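Local coordinates for protein listeriolysin O (Listeria monocytogenes, PDB 4CDB) that forms large oligomeric pores in cholesterol-containing host membranes as a cholesterol-dependent cytolysin, changing shape after binding to insert into the bilayer and cause cytolysis, at residues Asp76-Thr87 with Gly344-Asn352; Ile211-Asn219 with Leu332-Pro343. All coordinates share one frame; numbering follows the deposited sequence.

Contact 1: residues Asp76-Thr87 with Gly344-Asn352. With NA (sodium ion), chain J; NA (sodium ion), chain N.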
loop_
_atom_site.group_PDB
_atom_site.type_symbol
_atom_site.label_atom_id
_atom_site.label_comp_id
_atom_site.label_asym_id
_atom_site.label_seq_id
_atom_site.Cartn_x
_atom_site.Cartn_y
_atom_site.Cartn_z
ATOM N N ASP A 76 -6.250 13.440 7.935
ATOM C CA ASP A 76 -5.774 14.050 6.698
ATOM C C ASP A 76 -6.651 13.660 5.514
ATOM O O ASP A 76 -6.714 12.489 5.139
ATOM C CB ASP A 76 -4.330 13.633 6.416
ATOM C CG ASP A 76 -3.373 14.080 7.499
ATOM O OD1 ASP A 76 -3.461 15.251 7.928
ATOM O OD2 ASP A 76 -2.533 13.260 7.923
ATOM N N ILE A 77 -7.316 14.645 4.918
ATOM C CA ILE A 77 -8.151 14.398 3.749
ATOM C C ILE A 77 -7.285 14.420 2.497
ATOM O O ILE A 77 -6.482 15.335 2.310
ATOM C CB ILE A 77 -9.253 15.465 3.597
ATOM C CG1 ILE A 77 -9.847 15.829 4.961
ATOM C CG2 ILE A 77 -10.325 14.992 2.615
ATOM C CD1 ILE A 77 -10.538 14.684 5.660
ATOM N N GLN A 78 -7.454 13.416 1.643
ATOM C CA GLN A 78 -6.698 13.323 0.397
ATOM C C GLN A 78 -7.267 14.251 -0.675
ATOM O O GLN A 78 -8.435 14.635 -0.619
ATOM C CB GLN A 78 -6.681 11.877 -0.105
ATOM C CG GLN A 78 -6.012 10.911 0.857
ATOM C CD GLN A 78 -4.588 11.314 1.175
ATOM O OE1 GLN A 78 -3.754 11.432 0.279
ATOM N NE2 GLN A 78 -4.309 11.556 2.452
ATOM N N VAL A 79 -6.437 14.606 -1.651
ATOM C CA VAL A 79 -6.854 15.507 -2.717
ATOM C C VAL A 79 -6.825 14.813 -4.077
ATOM O O VAL A 79 -5.814 14.218 -4.452
ATOM C CB VAL A 79 -5.941 16.752 -2.790
ATOM C CG1 VAL A 79 -6.338 17.626 -3.964
ATOM C CG2 VAL A 79 -5.995 17.542 -1.491
ATOM N N VAL A 80 -7.933 14.880 -4.810
ATOM C CA VAL A 80 -7.944 14.419 -6.192
ATOM C C VAL A 80 -7.275 15.487 -7.049
ATOM O O VAL A 80 -7.781 16.602 -7.166
ATOM C CB VAL A 80 -9.375 14.149 -6.693
ATOM C CG1 VAL A 80 -9.361 13.746 -8.164
ATOM C CG2 VAL A 80 -10.036 13.072 -5.847
ATOM N N ASN A 81 -6.133 15.140 -7.638
ATOM C CA ASN A 81 -5.269 16.112 -8.310
ATOM C C ASN A 81 -5.955 16.963 -9.377
ATOM O O ASN A 81 -5.668 18.153 -9.511
ATOM C CB ASN A 81 -4.041 15.417 -8.901
ATOM C CG ASN A 81 -3.175 16.361 -9.712
ATOM O OD1 ASN A 81 -3.196 16.336 -10.943
ATOM N ND2 ASN A 81 -2.411 17.201 -9.025
ATOM N N ALA A 82 -6.864 16.350 -10.127
ATOM C CA ALA A 82 -7.580 17.053 -11.184
ATOM C C ALA A 82 -8.409 18.225 -10.657
ATOM O O ALA A 82 -8.604 19.214 -11.360
ATOM C CB ALA A 82 -8.460 16.086 -11.954
ATOM N N ILE A 83 -8.890 18.111 -9.423
ATOM C CA ILE A 83 -9.703 19.167 -8.824
ATOM C C ILE A 83 -9.024 19.781 -7.601
ATOM O O ILE A 83 -9.691 20.258 -6.682
ATOM C CB ILE A 83 -11.104 18.652 -8.437
ATOM C CG1 ILE A 83 -11.000 17.483 -7.455
ATOM C CG2 ILE A 83 -11.873 18.224 -9.676
ATOM C CD1 ILE A 83 -12.340 17.016 -6.909
ATOM N N SER A 84 -7.694 19.773 -7.604
ATOM C CA SER A 84 -6.915 20.290 -6.482
ATOM C C SER A 84 -7.130 21.785 -6.264
ATOM O O SER A 84 -7.008 22.279 -5.145
ATOM C CB SER A 84 -5.426 20.010 -6.691
ATOM O OG SER A 84 -4.927 20.740 -7.797
ATOM N N SER A 85 -7.451 22.498 -7.338
ATOM C CA SER A 85 -7.656 23.944 -7.277
ATOM C C SER A 85 -8.871 24.325 -6.433
ATOM O O SER A 85 -8.997 25.466 -5.990
ATOM C CB SER A 85 -7.792 24.524 -8.686
ATOM O OG SER A 85 -8.828 23.875 -9.401
ATOM N N LEU A 86 -9.764 23.367 -6.212
ATOM C CA LEU A 86 -10.940 23.600 -5.380
ATOM C C LEU A 86 -10.569 23.559 -3.899
ATOM O O LEU A 86 -11.323 24.029 -3.041
ATOM C CB LEU A 86 -12.027 22.566 -5.685
ATOM C CG LEU A 86 -12.461 22.458 -7.149
ATOM C CD1 LEU A 86 -13.631 21.501 -7.288
ATOM C CD2 LEU A 86 -12.817 23.824 -7.713
ATOM N N THR A 87 -9.396 23.007 -3.607
ATOM C CA THR A 87 -8.915 22.895 -2.236
ATOM C C THR A 87 -8.043 24.090 -1.860
ATOM O O THR A 87 -6.949 24.264 -2.400
ATOM C CB THR A 87 -8.100 21.607 -2.041
ATOM O OG1 THR A 87 -8.946 20.468 -2.253
ATOM C CG2 THR A 87 -7.516 21.550 -0.640
ATOM N N GLY A 344 4.885 23.388 -5.572
ATOM C CA GLY A 344 4.034 22.360 -5.001
ATOM C C GLY A 344 2.553 22.635 -5.178
ATOM O O GLY A 344 2.136 23.780 -5.363
ATOM N N VAL A 345 1.757 21.574 -5.117
ATOM C CA VAL A 345 0.314 21.677 -5.276
ATOM C C VAL A 345 -0.351 21.139 -4.016
ATOM O O VAL A 345 0.291 20.434 -3.236
ATOM C CB VAL A 345 -0.162 20.865 -6.502
ATOM C CG1 VAL A 345 0.517 21.366 -7.767
ATOM C CG2 VAL A 345 0.109 19.380 -6.297
ATOM N N PRO A 346 -1.634 21.483 -3.794
ATOM C CA PRO A 346 -2.340 20.879 -2.657
ATOM C C PRO A 346 -2.398 19.355 -2.785
ATOM O O PRO A 346 -2.795 18.833 -3.832
ATOM C CB PRO A 346 -3.748 21.476 -2.763
ATOM C CG PRO A 346 -3.552 22.772 -3.495
ATOM C CD PRO A 346 -2.459 22.492 -4.485
ATOM N N ILE A 347 -1.993 18.652 -1.732
ATOM C CA ILE A 347 -1.965 17.194 -1.760
ATOM C C ILE A 347 -2.654 16.575 -0.546
ATOM O O ILE A 347 -2.933 15.375 -0.524
ATOM C CB ILE A 347 -0.521 16.658 -1.873
ATOM C CG1 ILE A 347 0.374 17.287 -0.804
ATOM C CG2 ILE A 347 0.042 16.927 -3.261
ATOM C CD1 ILE A 347 1.832 16.869 -0.909
ATOM N N ALA A 348 -2.925 17.399 0.460
ATOM C CA ALA A 348 -3.627 16.958 1.660
ATOM C C ALA A 348 -4.163 18.160 2.423
ATOM O O ALA A 348 -3.624 19.261 2.312
ATOM C CB ALA A 348 -2.703 16.146 2.549
ATOM N N TYR A 349 -5.222 17.947 3.196
ATOM C CA TYR A 349 -5.773 19.011 4.025
ATOM C C TYR A 349 -6.560 18.489 5.221
ATOM O O TYR A 349 -7.013 17.344 5.230
ATOM C CB TYR A 349 -6.627 19.971 3.189
ATOM C CG TYR A 349 -7.878 19.370 2.578
ATOM C CD1 TYR A 349 -7.821 18.671 1.381
ATOM C CD2 TYR A 349 -9.119 19.527 3.185
ATOM C CE1 TYR A 349 -8.964 18.128 0.810
ATOM C CE2 TYR A 349 -10.267 18.990 2.625
ATOM C CZ TYR A 349 -10.183 18.292 1.435
ATOM O OH TYR A 349 -11.318 17.754 0.869
ATOM N N THR A 350 -6.706 19.336 6.234
ATOM C CA THR A 350 -7.468 18.987 7.424
ATOM C C THR A 350 -8.716 19.859 7.506
ATOM O O THR A 350 -8.725 20.988 7.006
ATOM C CB THR A 350 -6.634 19.178 8.704
ATOM O OG1 THR A 350 -6.389 20.574 8.906
ATOM C CG2 THR A 350 -5.304 18.442 8.592
ATOM N N THR A 351 -9.764 19.341 8.135
ATOM C CA THR A 351 -11.007 20.089 8.278
ATOM C C THR A 351 -11.453 20.174 9.735
ATOM O O THR A 351 -11.285 19.225 10.502
ATOM C CB THR A 351 -12.140 19.467 7.439
ATOM O OG1 THR A 351 -12.201 18.059 7.691
ATOM C CG2 THR A 351 -11.891 19.696 5.961
ATOM N N ASN A 352 -12.016 21.320 10.107
ATOM C CA ASN A 352 -12.573 21.511 11.441
ATOM C C ASN A 352 -14.056 21.833 11.353
ATOM O O ASN A 352 -14.474 22.605 10.490
ATOM C CB ASN A 352 -11.858 22.648 12.174
ATOM C CG ASN A 352 -10.421 22.314 12.527
ATOM O OD1 ASN A 352 -9.862 21.328 12.050
ATOM N ND2 ASN A 352 -9.813 23.146 13.365
HETATM NA NA NA J . -6.876 26.664 -5.144
HETATM NA NA NA N . -3.967 8.976 -1.324
HETATM O O HOH W 1 -10.697 16.056 -1.192
HETATM O O HOH W 2 -3.721 13.121 -1.771
HETATM O O HOH W 3 -3.108 16.717 -5.874
HETATM O O HOH W 4 -2.379 8.939 0.701
#

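Contact 2: residues Ile211-Asn219 with Leu332-Pro343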
loop_
_atom_site.group_PDB
_atom_site.type_symbol
_atom_site.label_atom_id
_atom_site.label_comp_id
_atom_site.label_asym_id
_atom_site.label_seq_id
_atom_site.Cartn_x
_atom_site.Cartn_y
_atom_site.Cartn_z
ATOM N N ILE A 211 1.986 2.374 -3.117
ATOM C CA ILE A 211 2.715 3.295 -2.256
ATOM C C ILE A 211 2.286 4.743 -2.493
ATOM O O ILE A 211 2.151 5.180 -3.638
ATOM C CB ILE A 211 4.238 3.177 -2.486
ATOM C CG1 ILE A 211 4.716 1.754 -2.198
ATOM C CG2 ILE A 211 4.995 4.178 -1.630
ATOM C CD1 ILE A 211 6.191 1.553 -2.445
ATOM N N SER A 212 2.062 5.477 -1.406
ATOM C CA SER A 212 1.795 6.908 -1.479
ATOM C C SER A 212 2.963 7.667 -0.848
ATOM O O SER A 212 3.226 7.530 0.348
ATOM C CB SER A 212 0.489 7.246 -0.760
ATOM O OG SER A 212 0.150 8.612 -0.923
ATOM N N PHE A 213 3.664 8.459 -1.652
ATOM C CA PHE A 213 4.847 9.176 -1.181
ATOM C C PHE A 213 4.644 10.691 -1.273
ATOM O O PHE A 213 4.684 11.269 -2.361
ATOM C CB PHE A 213 6.080 8.740 -1.981
ATOM C CG PHE A 213 7.374 9.327 -1.484
ATOM C CD1 PHE A 213 7.916 8.923 -0.272
ATOM C CD2 PHE A 213 8.059 10.267 -2.238
ATOM C CE1 PHE A 213 9.112 9.458 0.184
ATOM C CE2 PHE A 213 9.256 10.804 -1.789
ATOM C CZ PHE A 213 9.782 10.400 -0.577
ATOM N N LYS A 214 4.417 11.329 -0.129
ATOM C CA LYS A 214 4.196 12.771 -0.095
ATOM C C LYS A 214 5.434 13.531 0.362
ATOM O O LYS A 214 6.033 13.208 1.390
ATOM C CB LYS A 214 3.014 13.128 0.814
ATOM C CG LYS A 214 1.646 12.693 0.307
ATOM C CD LYS A 214 0.534 13.312 1.151
ATOM C CE LYS A 214 -0.846 12.886 0.671
ATOM N NZ LYS A 214 -1.082 11.430 0.874
ATOM N N GLN A 215 5.806 14.544 -0.413
ATOM C CA GLN A 215 6.841 15.487 -0.012
ATOM C C GLN A 215 6.210 16.860 0.211
ATOM O O GLN A 215 5.917 17.587 -0.739
ATOM C CB GLN A 215 7.951 15.550 -1.064
ATOM C CG GLN A 215 8.785 14.277 -1.146
ATOM C CD GLN A 215 9.601 14.186 -2.420
ATOM O OE1 GLN A 215 9.158 14.613 -3.485
ATOM N NE2 GLN A 215 10.803 13.629 -2.316
ATOM N N ILE A 216 5.983 17.197 1.477
ATOM C CA ILE A 216 5.301 18.437 1.828
ATOM C C ILE A 216 6.301 19.566 2.063
ATOM O O ILE A 216 7.142 19.486 2.957
ATOM C CB ILE A 216 4.429 18.255 3.085
ATOM C CG1 ILE A 216 3.483 17.066 2.904
ATOM C CG2 ILE A 216 3.658 19.534 3.396
ATOM C CD1 ILE A 216 2.770 16.646 4.174
ATOM N N TYR A 217 6.198 20.619 1.257
ATOM C CA TYR A 217 7.117 21.746 1.342
ATOM C C TYR A 217 6.687 22.743 2.413
ATOM O O TYR A 217 7.525 23.334 3.097
ATOM C CB TYR A 217 7.226 22.443 -0.015
ATOM C CG TYR A 217 7.704 21.537 -1.126
ATOM C CD1 TYR A 217 8.597 20.506 -0.871
ATOM C CD2 TYR A 217 7.256 21.709 -2.431
ATOM C CE1 TYR A 217 9.038 19.674 -1.884
ATOM C CE2 TYR A 217 7.691 20.880 -3.451
ATOM C CZ TYR A 217 8.581 19.865 -3.171
ATOM O OH TYR A 217 9.014 19.037 -4.182
ATOM N N TYR A 218 5.378 22.928 2.551
ATOM C CA TYR A 218 4.837 23.837 3.553
ATOM C C TYR A 218 3.349 23.610 3.793
ATOM O O TYR A 218 2.650 23.036 2.953
ATOM C CB TYR A 218 5.092 25.298 3.164
ATOM C CG TYR A 218 4.560 25.686 1.800
ATOM C CD1 TYR A 218 3.272 26.184 1.651
ATOM C CD2 TYR A 218 5.350 25.564 0.665
ATOM C CE1 TYR A 218 2.784 26.543 0.409
ATOM C CE2 TYR A 218 4.870 25.919 -0.581
ATOM C CZ TYR A 218 3.588 26.408 -0.704
ATOM O OH TYR A 218 3.110 26.763 -1.944
ATOM N N ASN A 219 2.880 24.059 4.954
ATOM C CA ASN A 219 1.463 24.045 5.281
ATOM C C ASN A 219 0.952 25.458 5.512
ATOM O O ASN A 219 1.620 26.274 6.151
ATOM C CB ASN A 219 1.203 23.193 6.525
ATOM C CG ASN A 219 1.526 21.732 6.309
ATOM O OD1 ASN A 219 0.654 20.938 5.957
ATOM N ND2 ASN A 219 2.785 21.367 6.518
ATOM N N LEU A 332 12.265 8.861 -6.665
ATOM C CA LEU A 332 12.117 9.178 -5.249
ATOM C C LEU A 332 13.197 10.148 -4.770
ATOM O O LEU A 332 13.047 10.795 -3.733
ATOM C CB LEU A 332 12.149 7.899 -4.402
ATOM C CG LEU A 332 10.931 6.962 -4.409
ATOM C CD1 LEU A 332 9.655 7.729 -4.105
ATOM C CD2 LEU A 332 10.800 6.192 -5.717
ATOM N N LYS A 333 14.283 10.243 -5.530
ATOM C CA LYS A 333 15.387 11.137 -5.201
ATOM C C LYS A 333 14.989 12.604 -5.354
ATOM O O LYS A 333 15.194 13.411 -4.447
ATOM C CB LYS A 333 16.591 10.837 -6.098
ATOM C CG LYS A 333 17.792 11.734 -5.864
ATOM C CD LYS A 333 18.717 11.730 -7.072
ATOM C CE LYS A 333 19.101 10.315 -7.478
ATOM N NZ LYS A 333 19.932 10.295 -8.715
ATOM N N LYS A 334 14.415 12.937 -6.507
ATOM C CA LYS A 334 14.055 14.314 -6.840
ATOM C C LYS A 334 12.896 14.853 -5.996
ATOM O O LYS A 334 11.961 14.123 -5.669
ATOM C CB LYS A 334 13.713 14.416 -8.333
ATOM C CG LYS A 334 13.289 15.801 -8.809
ATOM C CD LYS A 334 12.970 15.805 -10.301
ATOM C CE LYS A 334 11.791 14.899 -10.634
ATOM N NZ LYS A 334 10.508 15.402 -10.067
ATOM N N GLY A 335 12.969 16.131 -5.637
ATOM C CA GLY A 335 11.868 16.793 -4.963
ATOM C C GLY A 335 11.951 16.792 -3.450
ATOM O O GLY A 335 11.030 17.249 -2.775
ATOM N N ALA A 336 13.057 16.285 -2.913
ATOM C CA ALA A 336 13.243 16.219 -1.466
ATOM C C ALA A 336 13.419 17.606 -0.854
ATOM O O ALA A 336 13.191 17.800 0.340
ATOM C CB ALA A 336 14.429 15.336 -1.123
ATOM N N THR A 337 13.829 18.564 -1.679
ATOM C CA THR A 337 14.035 19.935 -1.222
ATOM C C THR A 337 13.205 20.944 -2.025
ATOM O O THR A 337 13.267 20.983 -3.254
ATOM C CB THR A 337 15.529 20.325 -1.264
ATOM O OG1 THR A 337 16.247 19.572 -0.277
ATOM C CG2 THR A 337 15.707 21.808 -0.983
ATOM N N PHE A 338 12.429 21.753 -1.312
ATOM C CA PHE A 338 11.589 22.778 -1.924
ATOM C C PHE A 338 12.410 23.873 -2.604
ATOM O O PHE A 338 13.420 24.330 -2.068
ATOM C CB PHE A 338 10.670 23.389 -0.861
ATOM C CG PHE A 338 9.972 24.649 -1.298
ATOM C CD1 PHE A 338 9.043 24.630 -2.328
ATOM C CD2 PHE A 338 10.225 25.850 -0.654
ATOM C CE1 PHE A 338 8.396 25.791 -2.718
ATOM C CE2 PHE A 338 9.581 27.013 -1.039
ATOM C CZ PHE A 338 8.666 26.982 -2.072
ATOM N N ASN A 339 11.974 24.280 -3.793
ATOM C CA ASN A 339 12.589 25.411 -4.483
ATOM C C ASN A 339 11.564 26.243 -5.252
ATOM O O ASN A 339 10.428 25.812 -5.454
ATOM C CB ASN A 339 13.723 24.946 -5.403
ATOM C CG ASN A 339 13.231 24.508 -6.767
ATOM O OD1 ASN A 339 13.085 25.324 -7.677
ATOM N ND2 ASN A 339 12.981 23.212 -6.919
ATOM N N ARG A 340 11.980 27.432 -5.683
ATOM C CA ARG A 340 11.083 28.413 -6.296
ATOM C C ARG A 340 10.382 27.907 -7.557
ATOM O O ARG A 340 9.215 28.222 -7.795
ATOM C CB ARG A 340 11.848 29.700 -6.616
ATOM C CG ARG A 340 10.962 30.903 -6.919
ATOM C CD ARG A 340 11.791 32.083 -7.409
ATOM N NE ARG A 340 11.044 33.338 -7.371
ATOM C CZ ARG A 340 11.287 34.328 -6.516
ATOM N NH1 ARG A 340 12.265 34.215 -5.626
ATOM N NH2 ARG A 340 10.555 35.433 -6.554
ATOM N N GLU A 341 11.098 27.130 -8.363
ATOM C CA GLU A 341 10.563 26.634 -9.629
ATOM C C GLU A 341 9.438 25.619 -9.435
ATOM O O GLU A 341 8.455 25.624 -10.176
ATOM C CB GLU A 341 11.681 26.035 -10.487
ATOM C CG GLU A 341 12.505 27.064 -11.252
ATOM C CD GLU A 341 13.161 28.094 -10.348
ATOM O OE1 GLU A 341 13.794 27.696 -9.348
ATOM O OE2 GLU A 341 13.043 29.302 -10.643
ATOM N N THR A 342 9.591 24.748 -8.443
ATOM C CA THR A 342 8.553 23.777 -8.111
ATOM C C THR A 342 7.934 24.101 -6.753
ATOM O O THR A 342 8.413 23.637 -5.717
ATOM C CB THR A 342 9.102 22.336 -8.110
ATOM O OG1 THR A 342 10.091 22.197 -7.082
ATOM C CG2 THR A 342 9.729 22.010 -9.456
ATOM N N PRO A 343 6.856 24.903 -6.758
ATOM C CA PRO A 343 6.240 25.414 -5.529
ATOM C C PRO A 343 5.335 24.401 -4.839
ATOM O O PRO A 343 5.049 24.556 -3.650
ATOM C CB PRO A 343 5.408 26.613 -6.016
ATOM C CG PRO A 343 5.575 26.663 -7.527
ATOM C CD PRO A 343 6.123 25.343 -7.953
HETATM O O HOH W 5 8.885 19.374 -6.590
#

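Contact 1: residues Asp76-Thr87 with Gly344-Asn352
I77 lies over the ring of Y349, its CB 3.7 Å from the ring centroid and 13° off the ring normal. The I77 branch CG2 runs on past CZ and packs 3.4 Å from Y349 OH, while CG1 lies nearer the backbone O of Y349. The tyrosine reaches this place because its CG is tucked between the backbone N and the carbonyl carbon (chi1 65°), which turns the ring back toward segment 76-87. V79 meets the same ring at its edge, close to the ring plane, with CG2 3.6 Å from Y349 CD1; the methyl CG2 of T87 comes in obliquely. A water joins the phenol OH of Y349 to Q78 O, holding the polar end of the ring.

On the backbone, I77 and Y349 form a hydrogen-bonded antiparallel pair, with I77 N to Y349 O at 2.7 Å and Y349 N to I77 O at 3.0 Å. Farther along, the P346 ring sits against the carbonyls of S84 and T87, CG being 3.9 Å from each O.

The Q78 chain, bent at chi2, sends OE1 to a sodium ion at 2.9 Å. F183 O, Y265 OH and a water also bind this ion, and K214 NZ probably donates to the same OE1. The arrangement is a short, weakly bonded antiparallel pairing of 77-78 along strand 345-353 of the large curled sheet of the cytolysin, beside a sodium site.

Contact 2: residues Ile211-Asn219 with Leu332-Pro343
Y217 and Y218 project together toward the loop 332-343, because a classic beta bulge opposite Y260 interrupts the alternation of strand 207-222. The two neighbouring rings gather with F338 into an aromatic cluster, and the loop is shaped around them.

Y217 is the main bump. Its ring enters a hollow bounded by the turn at G335, the F338 side chain and the T342-P343 backbone. F338 CB lies over one face, 3.5 Å from Y217 CG, and Q215 O of its own strand lies over the opposite face, toward the rim. The carbonyls of G335 and P343 meet the ring edge near its plane, at different places on the rim. At the tip of the side chain, Y217 OH is 3.0 Å from G335 O and can hydrogen-bond to it, although its proton has another acceptor within reach.

This side of the hollow is a type II turn from K333 to A336, with G335 in the position where a positive phi (94°) suits glycine. G335, with no side chain, lets the Q215 carboxamide lie close against the turn, Q215 CD 3.4 Å from G335 O; Q215 OE1 accepts a hydrogen bond from R262 NH1. Just ahead of the turn, L332 makes a CH-pi contact with the F213 ring: CD1 rests over one face, offset toward the rim and 3.5 Å from F213 CD2. F213 presents that face with CG swung away from its own backbone N (chi1 -175°).

The F338 ring packs against both tyrosines. It is oblique to that of Y217, whereas Y218 turns its edge toward the F338 face, the planes at 70°. Beside this T-shaped pair, Y218 CE2 lies 3.4 Å from P343 O.

From the N terminus, the chain first passes through 76-87, whose partner 344-352 comes 257 residues later, so contact 1 closes the wider loop. Contact 2 lies wholly within it: strand 207-222 follows 176-189 and 196-205, which become transmembrane strands in the pore, and is met again by loop 332-343. That loop runs directly into 344-352, making the later halves of both contacts one continuous stretch. Both contacts reach the same large antiparallel sheet, contact 1 at strand 345-353 and contact 2 at strand 207-222, with strand 252-260 bonded to both. They also touch directly, through the probable K214-Q78 bond and where I347 packs against strand 207-222.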